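PDB 3NQK: uncharacterized protein from Bacteroides ovatus, which is of unknown function but joins an N-terminal domain of the E-set clan to a BT_3044-like C-terminal domain, both built mainly of beta strands. Local coordinates for residues Leu43-Ser48 against Val99-Gly104; Lys69-Glu74 against Leu83-Met88; Tyr218-His223 against Phe273-Gln278. All coordinates share one frame; numbering follows the deposited sequence.

From the N terminus, strand 38-48 is followed by strand 57-63 and helix 65-76. Contact 2 then closes a short loop, bringing 83-88 back against the helix at 69-74. It is nested within the longer loop of contact 1, closed when 99-104 reaches the strand at 43-48. Contact 1 joins two sheets of the N-terminal region, while contact 2 lays the helix against segment 83-88, which includes strand 86-87 of the second of those sheets. Contact 3 comes afterwards, in series, and spans the curled sheet of the C-terminal region. The centres of contacts 1 and 3 are about 48 Å apart, on opposite sides of the chain's centre.

Contact 1: residues Leu43-Ser48 against Val99-Gly104; sequences LPIIVS and VHIPAG
Ile-45 and Val-99 reach toward each other tip to tip, the end methyl CD1 of Ile-45 standing 3.9 Å from CG2 of Val-99. Ile-45 is drawn out to its full length, CG1 anti to the carbonyl carbon (chi1 -63°) and CD1 anti to CA (chi2 178°), which carries its methyl across the gap. The second pair meets differently: Val-47 and Ile-101 slide past each other in opposite directions, and CD1 of Ile-101 comes alongside CG2 of Val-47 at 3.5 Å. That same Ile-101 methyl also approaches CG2 of Ile-45, at 4.3 Å, and therefore sits across the two inward side chains of strand 38-48. No hydrogen bond links the segments. Their axes stay 9.5 Å apart and run in broadly the same sense, with a signed crossing angle of -38°. This is the aligned face-to-face packing of a beta sandwich, in keeping with the Ig-like folds of the E-set clan. Strand 38-48 pairs by backbone bonds with strands 12-15 and 107-115 in one sheet, and strand 98-101 pairs with strand 57-63 in the other. Alternate residues, Ile-45 and Val-47 on one side and Val-99 and Ile-101 on the other, turn into the buried apolar layer, where Val-13, Phe-15 and Ile-59 add further side chains. Pro-44 instead packs on Thr-308, and Ile-46 on Met-257, both of the second subunit.

Contact 2: residues Lys69-Glu74 against Leu83-Met88; sequences KTLNIE and LWYTEM
Asn-72 lays its CB over one face of the Trp-84 indole, 3.6 Å from the centroid of the five-membered ring, a CH-pi contact. Its amide continues over the tryptophan with the two planes 26° apart, and with CG anti to the carbonyl carbon (chi1 -79°) it extends from the helix to the main chain of Tyr-85. There it makes two bonds with one residue: Tyr-85 N donates to OD1 of Asn-72 at 2.8 Å, and ND2 of Asn-72 donates to Tyr-85 O at 2.9 Å. The first is nearly straight at hydrogen, although the donor is tilted 34° from the carbonyl plane. CD2 of Leu-71 meets CE2 of the Tyr-85 ring at 4.0 Å, while that ring's hydroxyl bonds to Asp-24. The indole NE1 donates to Ser-77 O, just beyond helix 65-76. Helix and incoming strand 86-87 are thus joined by a side-chain amide that imitates a backbone pairing. Using both a donor and an acceptor fixes which end of the buried amide is oxygen, supplies polar partners for its two ends, and fixes the amide's rotation over the indole face.

Contact 3: residues Tyr218-His223 against Phe273-Gln278; sequences YKINVH and FEYDFQ
Segments 218-223 and 273-278 run in roughly opposite directions, too far apart for backbone pairing. The CA atoms of Tyr-218 and Phe-277 are 8.8 Å apart, and the separation grows to 10.6 Å between the CA atoms of Ile-220 and Tyr-275. No hydrogen bond crosses, and the gap is bridged by side chains. Ile-220 and Tyr-275 come from opposite directions, and CD1 of Ile-220 lies over the face of the Tyr-275 ring, 4.0 Å from its centroid and 29° off the normal. This CH-pi contact is displaced toward the hydroxyl end, with CD1 of Ile-220 3.6 Å from CZ of Tyr-275. Setting CG of Tyr-275 between the backbone N and the carbonyl carbon (chi1 62°) turns the ring toward Ile-220, and its hydroxyl bonds to Gly-204 N, just after strand 198-202. Tyr-218 crosses Phe-277 at about a right angle, bringing its CD1 to 4.0 Å from CE2 of Phe-277. Further out, the edge of the Tyr-218 ring meets the main chain: CE1 of Tyr-218 lies 3.3 Å from Gln-278 O, close to the ring plane. The hydroxyl of Tyr-218 bonds to Thr-281 OG1 and Phe-280 N, tying Tyr-218 to the residues following strand 264-279. Met-232 touches both Ile-220 and Tyr-275, and Val-296 touches Tyr-275 and Phe-277, so the neighbouring strands supply the same apolar interior. The two strands belong to a single antiparallel sheet yet are not neighbours in it; contact through their inward side chains is consistent with a curled, perhaps barrel-like sheet, whose non-adjacent strands face each other across a mixed aliphatic and aromatic core.

Contact 1: residues Leu43-Ser48 against Val99-Gly104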
loop_
_atom_site.group_PDB
_atom_site.type_symbol
_atom_site.label_atom_id
_atom_site.label_comp_id
_atom_site.label_asym_id
_atom_site.label_seq_id
_atom_site.Cartn_x
_atom_site.Cartn_y
_atom_site.Cartn_z
ATOM N N LEU A 43 -13.476 -1.518 -1.297
ATOM C CA LEU A 43 -13.893 -0.389 -2.099
ATOM C C LEU A 43 -14.370 0.737 -1.203
ATOM O O LEU A 43 -15.348 0.597 -0.480
ATOM C CB LEU A 43 -15.016 -0.807 -3.034
ATOM C CG LEU A 43 -15.593 0.271 -3.925
ATOM C CD1 LEU A 43 -14.510 0.873 -4.785
ATOM C CD2 LEU A 43 -16.710 -0.327 -4.785
ATOM N N PRO A 44 -13.665 1.857 -1.235
ATOM C CA PRO A 44 -14.023 2.957 -0.388
ATOM C C PRO A 44 -15.333 3.613 -0.763
ATOM O O PRO A 44 -15.613 3.833 -1.947
ATOM C CB PRO A 44 -12.881 3.944 -0.600
ATOM C CG PRO A 44 -11.747 3.128 -0.990
ATOM C CD PRO A 44 -12.282 1.968 -1.722
ATOM N N ILE A 45 -16.123 3.929 0.256
ATOM C CA ILE A 45 -17.307 4.727 0.096
ATOM C C ILE A 45 -17.019 6.080 0.757
ATOM O O ILE A 45 -16.593 6.139 1.917
ATOM C CB ILE A 45 -18.503 4.060 0.728
ATOM C CG1 ILE A 45 -18.779 2.729 0.020
ATOM C CG2 ILE A 45 -19.696 4.946 0.640
ATOM C CD1 ILE A 45 -19.915 1.968 0.605
ATOM N N ILE A 46 -17.206 7.150 -0.012
ATOM C CA ILE A 46 -16.778 8.473 0.376
ATOM C C ILE A 46 -17.946 9.432 0.449
ATOM O O ILE A 46 -18.810 9.432 -0.430
ATOM C CB ILE A 46 -15.739 9.023 -0.656
ATOM C CG1 ILE A 46 -14.348 8.533 -0.317
ATOM C CG2 ILE A 46 -15.729 10.497 -0.673
ATOM C CD1 ILE A 46 -14.183 7.075 -0.476
ATOM N N VAL A 47 -17.973 10.258 1.503
ATOM C CA VAL A 47 -18.986 11.303 1.645
ATOM C C VAL A 47 -18.350 12.663 1.384
ATOM O O VAL A 47 -17.701 13.231 2.254
ATOM C CB VAL A 47 -19.615 11.280 3.038
ATOM C CG1 VAL A 47 -20.713 12.330 3.151
ATOM C CG2 VAL A 47 -20.172 9.874 3.350
ATOM N N SER A 48 -18.539 13.171 0.173
ATOM C CA SER A 48 -17.900 14.423 -0.262
ATOM C C SER A 48 -18.749 15.609 0.038
ATOM O O SER A 48 -19.959 15.587 -0.187
ATOM C CB SER A 48 -17.618 14.388 -1.774
ATOM O OG SER A 48 -16.555 13.485 -2.087
ATOM N N VAL A 99 -23.643 -0.233 4.827
ATOM C CA VAL A 99 -22.405 0.285 5.374
ATOM C C VAL A 99 -22.731 1.473 6.241
ATOM O O VAL A 99 -23.509 2.340 5.848
ATOM C CB VAL A 99 -21.458 0.730 4.282
ATOM C CG1 VAL A 99 -20.228 1.312 4.885
ATOM C CG2 VAL A 99 -21.105 -0.462 3.351
ATOM N N HIS A 100 -22.145 1.523 7.426
ATOM C CA HIS A 100 -22.440 2.591 8.346
ATOM C C HIS A 100 -21.320 3.635 8.389
ATOM O O HIS A 100 -20.157 3.307 8.642
ATOM C CB HIS A 100 -22.696 2.035 9.749
ATOM C CG HIS A 100 -23.097 3.077 10.740
ATOM N ND1 HIS A 100 -24.333 3.688 10.718
ATOM C CD2 HIS A 100 -22.414 3.646 11.764
ATOM C CE1 HIS A 100 -24.398 4.580 11.692
ATOM N NE2 HIS A 100 -23.246 4.577 12.339
ATOM N N ILE A 101 -21.684 4.889 8.138
ATOM C CA ILE A 101 -20.765 5.997 8.285
ATOM C C ILE A 101 -21.288 6.932 9.362
ATOM O O ILE A 101 -22.266 7.645 9.151
ATOM C CB ILE A 101 -20.594 6.785 6.982
ATOM C CG1 ILE A 101 -19.952 5.914 5.921
ATOM C CG2 ILE A 101 -19.729 8.032 7.220
ATOM C CD1 ILE A 101 -19.722 6.628 4.604
ATOM N N PRO A 102 -20.648 6.925 10.524
ATOM C CA PRO A 102 -21.119 7.777 11.611
ATOM C C PRO A 102 -20.928 9.243 11.314
ATOM O O PRO A 102 -20.129 9.601 10.461
ATOM C CB PRO A 102 -20.240 7.354 12.811
ATOM C CG PRO A 102 -19.062 6.659 12.210
ATOM C CD PRO A 102 -19.542 6.040 10.941
ATOM N N ALA A 103 -21.706 10.080 11.976
ATOM C CA ALA A 103 -21.509 11.506 11.896
ATOM C C ALA A 103 -20.075 11.781 12.274
ATOM O O ALA A 103 -19.498 11.058 13.079
ATOM C CB ALA A 103 -22.463 12.231 12.846
ATOM N N GLY A 104 -19.474 12.780 11.649
ATOM C CA GLY A 104 -18.063 13.123 11.924
ATOM C C GLY A 104 -17.046 12.341 11.099
ATOM O O GLY A 104 -15.875 12.665 11.097
#

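Contact 2: residues Lys69-Glu74 against Leu83-Met88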
loop_
_atom_site.group_PDB
_atom_site.type_symbol
_atom_site.label_atom_id
_atom_site.label_comp_id
_atom_site.label_asym_id
_atom_site.label_seq_id
_atom_site.Cartn_x
_atom_site.Cartn_y
_atom_site.Cartn_z
ATOM N N LYS A 69 -26.435 -3.774 -18.649
ATOM C CA LYS A 69 -27.053 -4.042 -19.946
ATOM C C LYS A 69 -27.040 -2.772 -20.815
ATOM O O LYS A 69 -26.696 -2.820 -22.009
ATOM C CB LYS A 69 -28.489 -4.548 -19.775
ATOM C CG LYS A 69 -29.149 -5.026 -21.086
ATOM C CD LYS A 69 -30.667 -5.268 -20.909
ATOM C CE LYS A 69 -31.355 -5.543 -22.251
ATOM N NZ LYS A 69 -32.838 -5.515 -22.128
ATOM N N THR A 70 -27.412 -1.643 -20.215
ATOM C CA THR A 70 -27.431 -0.375 -20.931
ATOM C C THR A 70 -26.062 -0.063 -21.514
ATOM O O THR A 70 -25.947 0.270 -22.684
ATOM C CB THR A 70 -27.888 0.781 -20.021
ATOM O OG1 THR A 70 -29.305 0.896 -20.090
ATOM C CG2 THR A 70 -27.258 2.119 -20.459
ATOM N N LEU A 71 -25.024 -0.198 -20.696
ATOM C CA LEU A 71 -23.669 0.070 -21.138
ATOM C C LEU A 71 -23.321 -0.779 -22.356
ATOM O O LEU A 71 -22.904 -0.257 -23.379
ATOM C CB LEU A 71 -22.681 -0.215 -20.022
ATOM C CG LEU A 71 -21.234 0.127 -20.355
ATOM C CD1 LEU A 71 -21.087 1.621 -20.565
ATOM C CD2 LEU A 71 -20.293 -0.359 -19.251
ATOM N N ASN A 72 -23.506 -2.090 -22.237
ATOM C CA ASN A 72 -23.213 -3.004 -23.340
ATOM C C ASN A 72 -23.829 -2.555 -24.650
ATOM O O ASN A 72 -23.187 -2.632 -25.693
ATOM C CB ASN A 72 -23.686 -4.417 -23.013
ATOM C CG ASN A 72 -22.729 -5.159 -22.093
ATOM O OD1 ASN A 72 -21.540 -4.832 -22.006
ATOM N ND2 ASN A 72 -23.239 -6.181 -21.418
ATOM N N ILE A 73 -25.080 -2.110 -24.604
ATOM C CA ILE A 73 -25.787 -1.682 -25.819
ATOM C C ILE A 73 -25.211 -0.406 -26.353
ATOM O O ILE A 73 -25.074 -0.234 -27.558
ATOM C CB ILE A 73 -27.285 -1.441 -25.559
ATOM C CG1 ILE A 73 -28.014 -2.769 -25.385
ATOM C CG2 ILE A 73 -27.915 -0.646 -26.723
ATOM C CD1 ILE A 73 -29.523 -2.609 -25.104
ATOM N N GLU A 74 -24.901 0.507 -25.451
ATOM C CA GLU A 74 -24.398 1.799 -25.827
ATOM C C GLU A 74 -22.999 1.683 -26.419
ATOM O O GLU A 74 -22.696 2.299 -27.422
ATOM C CB GLU A 74 -24.374 2.737 -24.601
ATOM C CG GLU A 74 -24.247 4.219 -24.947
ATOM C CD GLU A 74 -25.406 4.726 -25.812
ATOM O OE1 GLU A 74 -26.525 4.152 -25.723
ATOM O OE2 GLU A 74 -25.198 5.694 -26.578
ATOM N N LEU A 83 -18.552 -8.899 -27.539
ATOM C CA LEU A 83 -17.758 -7.882 -26.840
ATOM C C LEU A 83 -18.409 -7.426 -25.520
ATOM O O LEU A 83 -17.863 -6.582 -24.824
ATOM C CB LEU A 83 -17.565 -6.655 -27.721
ATOM C CG LEU A 83 -16.907 -6.816 -29.086
ATOM C CD1 LEU A 83 -16.847 -5.446 -29.798
ATOM C CD2 LEU A 83 -15.525 -7.416 -28.962
ATOM N N TRP A 84 -19.575 -7.970 -25.197
ATOM C CA TRP A 84 -20.338 -7.518 -24.022
ATOM C C TRP A 84 -19.693 -7.888 -22.707
ATOM O O TRP A 84 -19.033 -8.914 -22.583
ATOM C CB TRP A 84 -21.739 -8.127 -24.033
ATOM C CG TRP A 84 -22.709 -7.428 -24.867
ATOM C CD1 TRP A 84 -22.464 -6.771 -26.033
ATOM C CD2 TRP A 84 -24.118 -7.423 -24.693
ATOM N NE1 TRP A 84 -23.627 -6.300 -26.560
ATOM C CE2 TRP A 84 -24.665 -6.695 -25.763
ATOM C CE3 TRP A 84 -24.979 -7.942 -23.712
ATOM C CZ2 TRP A 84 -26.036 -6.455 -25.884
ATOM C CZ3 TRP A 84 -26.343 -7.699 -23.826
ATOM C CH2 TRP A 84 -26.858 -6.960 -24.902
ATOM N N TYR A 85 -19.945 -7.069 -21.706
ATOM C CA TYR A 85 -19.580 -7.394 -20.358
ATOM C C TYR A 85 -20.618 -8.369 -19.799
ATOM O O TYR A 85 -21.770 -8.364 -20.221
ATOM C CB TYR A 85 -19.541 -6.141 -19.512
ATOM C CG TYR A 85 -18.469 -5.174 -19.909
ATOM C CD1 TYR A 85 -17.142 -5.466 -19.688
ATOM C CD2 TYR A 85 -18.785 -3.942 -20.464
ATOM C CE1 TYR A 85 -16.141 -4.574 -20.035
ATOM C CE2 TYR A 85 -17.791 -3.034 -20.805
ATOM C CZ TYR A 85 -16.469 -3.362 -20.584
ATOM O OH TYR A 85 -15.472 -2.472 -20.906
ATOM N N THR A 86 -20.206 -9.205 -18.866
ATOM C CA THR A 86 -21.102 -10.167 -18.293
ATOM C C THR A 86 -21.189 -9.983 -16.791
ATOM O O THR A 86 -20.186 -9.862 -16.122
ATOM C CB THR A 86 -20.650 -11.552 -18.606
ATOM O OG1 THR A 86 -20.580 -11.707 -20.027
ATOM C CG2 THR A 86 -21.626 -12.591 -18.015
ATOM N N GLU A 87 -22.412 -9.925 -16.275
ATOM C CA GLU A 87 -22.623 -9.705 -14.861
ATOM C C GLU A 87 -21.995 -10.823 -14.076
ATOM O O GLU A 87 -22.186 -11.965 -14.388
ATOM C CB GLU A 87 -24.106 -9.617 -14.550
ATOM C CG GLU A 87 -24.403 -9.346 -13.080
ATOM C CD GLU A 87 -25.888 -9.324 -12.775
ATOM O OE1 GLU A 87 -26.689 -9.089 -13.709
ATOM O OE2 GLU A 87 -26.250 -9.515 -11.597
HETATM N N MSE A 88 -21.201 -10.479 -13.075
HETATM C CA MSE A 88 -20.553 -11.485 -12.264
HETATM C C MSE A 88 -21.573 -12.381 -11.577
HETATM O O MSE A 88 -22.651 -11.927 -11.156
HETATM C CB MSE A 88 -19.668 -10.844 -11.231
HETATM C CG MSE A 88 -18.794 -11.816 -10.535
HETATM SE SE MSE A 88 -17.210 -10.975 -9.949
HETATM C CE MSE A 88 -16.229 -12.520 -9.327
#

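Contact 3: residues Tyr218-His223 against Phe273-Gln278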
loop_
_atom_site.group_PDB
_atom_site.type_symbol
_atom_site.label_atom_id
_atom_site.label_comp_id
_atom_site.label_asym_id
_atom_site.label_seq_id
_atom_site.Cartn_x
_atom_site.Cartn_y
_atom_site.Cartn_z
ATOM N N TYR A 218 -10.451 -22.948 -28.307
ATOM C CA TYR A 218 -9.021 -22.773 -28.581
ATOM C C TYR A 218 -8.180 -22.445 -27.341
ATOM O O TYR A 218 -7.004 -22.106 -27.468
ATOM C CB TYR A 218 -8.828 -21.685 -29.640
ATOM C CG TYR A 218 -9.482 -22.016 -30.974
ATOM C CD1 TYR A 218 -8.869 -22.865 -31.877
ATOM C CD2 TYR A 218 -10.705 -21.491 -31.310
ATOM C CE1 TYR A 218 -9.464 -23.175 -33.081
ATOM C CE2 TYR A 218 -11.308 -21.788 -32.526
ATOM C CZ TYR A 218 -10.699 -22.636 -33.394
ATOM O OH TYR A 218 -11.319 -22.944 -34.604
ATOM N N LYS A 219 -8.753 -22.601 -26.148
ATOM C CA LYS A 219 -7.995 -22.340 -24.899
ATOM C C LYS A 219 -6.867 -23.352 -24.714
ATOM O O LYS A 219 -7.066 -24.541 -24.900
ATOM C CB LYS A 219 -8.926 -22.394 -23.663
ATOM C CG LYS A 219 -9.963 -21.249 -23.578
ATOM C CD LYS A 219 -11.138 -21.578 -22.602
ATOM C CE LYS A 219 -11.031 -20.848 -21.273
ATOM N NZ LYS A 219 -12.276 -21.012 -20.448
ATOM N N ILE A 220 -5.690 -22.865 -24.340
ATOM C CA ILE A 220 -4.570 -23.729 -23.988
ATOM C C ILE A 220 -4.199 -23.462 -22.534
ATOM O O ILE A 220 -3.781 -22.365 -22.200
ATOM C CB ILE A 220 -3.330 -23.438 -24.848
ATOM C CG1 ILE A 220 -3.664 -23.498 -26.325
ATOM C CG2 ILE A 220 -2.216 -24.424 -24.525
ATOM C CD1 ILE A 220 -2.500 -23.171 -27.200
ATOM N N ASN A 221 -4.385 -24.453 -21.671
ATOM C CA ASN A 221 -4.057 -24.305 -20.260
ATOM C C ASN A 221 -2.567 -24.472 -20.056
ATOM O O ASN A 221 -1.961 -25.394 -20.597
ATOM C CB ASN A 221 -4.816 -25.331 -19.414
ATOM C CG ASN A 221 -6.321 -25.098 -19.420
ATOM O OD1 ASN A 221 -6.784 -23.966 -19.317
ATOM N ND2 ASN A 221 -7.089 -26.179 -19.552
ATOM N N VAL A 222 -1.977 -23.580 -19.276
ATOM C CA VAL A 222 -0.543 -23.571 -19.068
ATOM C C VAL A 222 -0.215 -23.544 -17.584
ATOM O O VAL A 222 -0.580 -22.611 -16.879
ATOM C CB VAL A 222 0.075 -22.352 -19.730
ATOM C CG1 VAL A 222 1.569 -22.310 -19.489
ATOM C CG2 VAL A 222 -0.229 -22.362 -21.205
ATOM N N HIS A 223 0.487 -24.555 -17.111
ATOM C CA HIS A 223 0.795 -24.652 -15.689
ATOM C C HIS A 223 2.284 -24.500 -15.464
ATOM O O HIS A 223 3.095 -25.162 -16.124
ATOM C CB HIS A 223 0.297 -25.981 -15.135
ATOM C CG HIS A 223 0.699 -26.239 -13.721
ATOM N ND1 HIS A 223 0.219 -25.499 -12.664
ATOM C CD2 HIS A 223 1.481 -27.202 -13.182
ATOM C CE1 HIS A 223 0.722 -25.969 -11.537
ATOM N NE2 HIS A 223 1.493 -27.001 -11.825
ATOM N N PHE A 273 7.941 -22.310 -26.317
ATOM C CA PHE A 273 7.058 -23.392 -26.669
ATOM C C PHE A 273 6.951 -23.572 -28.153
ATOM O O PHE A 273 7.343 -22.711 -28.923
ATOM C CB PHE A 273 5.678 -23.087 -26.125
ATOM C CG PHE A 273 5.150 -21.752 -26.559
ATOM C CD1 PHE A 273 5.396 -20.624 -25.813
ATOM C CD2 PHE A 273 4.481 -21.617 -27.751
ATOM C CE1 PHE A 273 4.938 -19.398 -26.224
ATOM C CE2 PHE A 273 4.013 -20.378 -28.168
ATOM C CZ PHE A 273 4.240 -19.280 -27.410
ATOM N N GLU A 274 6.332 -24.669 -28.544
ATOM C CA GLU A 274 6.107 -24.977 -29.932
ATOM C C GLU A 274 4.985 -25.970 -30.008
ATOM O O GLU A 274 4.990 -26.948 -29.293
ATOM C CB GLU A 274 7.370 -25.556 -30.549
ATOM C CG GLU A 274 7.227 -25.952 -32.034
ATOM C CD GLU A 274 8.586 -26.244 -32.713
ATOM O OE1 GLU A 274 9.567 -26.600 -31.995
ATOM O OE2 GLU A 274 8.662 -26.111 -33.956
ATOM N N TYR A 275 3.984 -25.698 -30.838
ATOM C CA TYR A 275 2.843 -26.625 -30.967
ATOM C C TYR A 275 2.130 -26.518 -32.296
ATOM O O TYR A 275 2.334 -25.579 -33.054
ATOM C CB TYR A 275 1.835 -26.401 -29.830
ATOM C CG TYR A 275 1.200 -25.005 -29.787
ATOM C CD1 TYR A 275 0.132 -24.673 -30.603
ATOM C CD2 TYR A 275 1.629 -24.062 -28.871
ATOM C CE1 TYR A 275 -0.463 -23.392 -30.536
ATOM C CE2 TYR A 275 1.056 -22.807 -28.795
ATOM C CZ TYR A 275 0.008 -22.473 -29.619
ATOM O OH TYR A 275 -0.561 -21.197 -29.514
ATOM N N ASP A 276 1.285 -27.497 -32.566
ATOM C CA ASP A 276 0.418 -27.468 -33.725
ATOM C C ASP A 276 -0.998 -27.337 -33.258
ATOM O O ASP A 276 -1.340 -27.828 -32.178
ATOM C CB ASP A 276 0.524 -28.780 -34.519
ATOM C CG ASP A 276 1.780 -28.873 -35.352
ATOM O OD1 ASP A 276 2.336 -27.817 -35.729
ATOM O OD2 ASP A 276 2.180 -30.021 -35.677
ATOM N N PHE A 277 -1.841 -26.718 -34.091
ATOM C CA PHE A 277 -3.292 -26.748 -33.895
ATOM C C PHE A 277 -3.997 -26.389 -35.175
ATOM O O PHE A 277 -3.371 -25.993 -36.147
ATOM C CB PHE A 277 -3.714 -25.807 -32.788
ATOM C CG PHE A 277 -3.897 -24.396 -33.226
ATOM C CD1 PHE A 277 -2.805 -23.562 -33.391
ATOM C CD2 PHE A 277 -5.168 -23.871 -33.396
ATOM C CE1 PHE A 277 -2.975 -22.228 -33.771
ATOM C CE2 PHE A 277 -5.347 -22.540 -33.788
ATOM C CZ PHE A 277 -4.251 -21.723 -33.971
ATOM N N GLN A 278 -5.307 -26.553 -35.183
ATOM C CA GLN A 278 -6.123 -26.271 -36.368
ATOM C C GLN A 278 -7.189 -25.283 -36.029
ATOM O O GLN A 278 -7.778 -25.352 -34.944
ATOM C CB GLN A 278 -6.803 -27.546 -36.863
ATOM C CG GLN A 278 -5.856 -28.627 -37.243
ATOM C CD GLN A 278 -6.544 -29.800 -37.914
ATOM O OE1 GLN A 278 -7.769 -30.007 -37.770
ATOM N NE2 GLN A 278 -5.771 -30.576 -38.650
#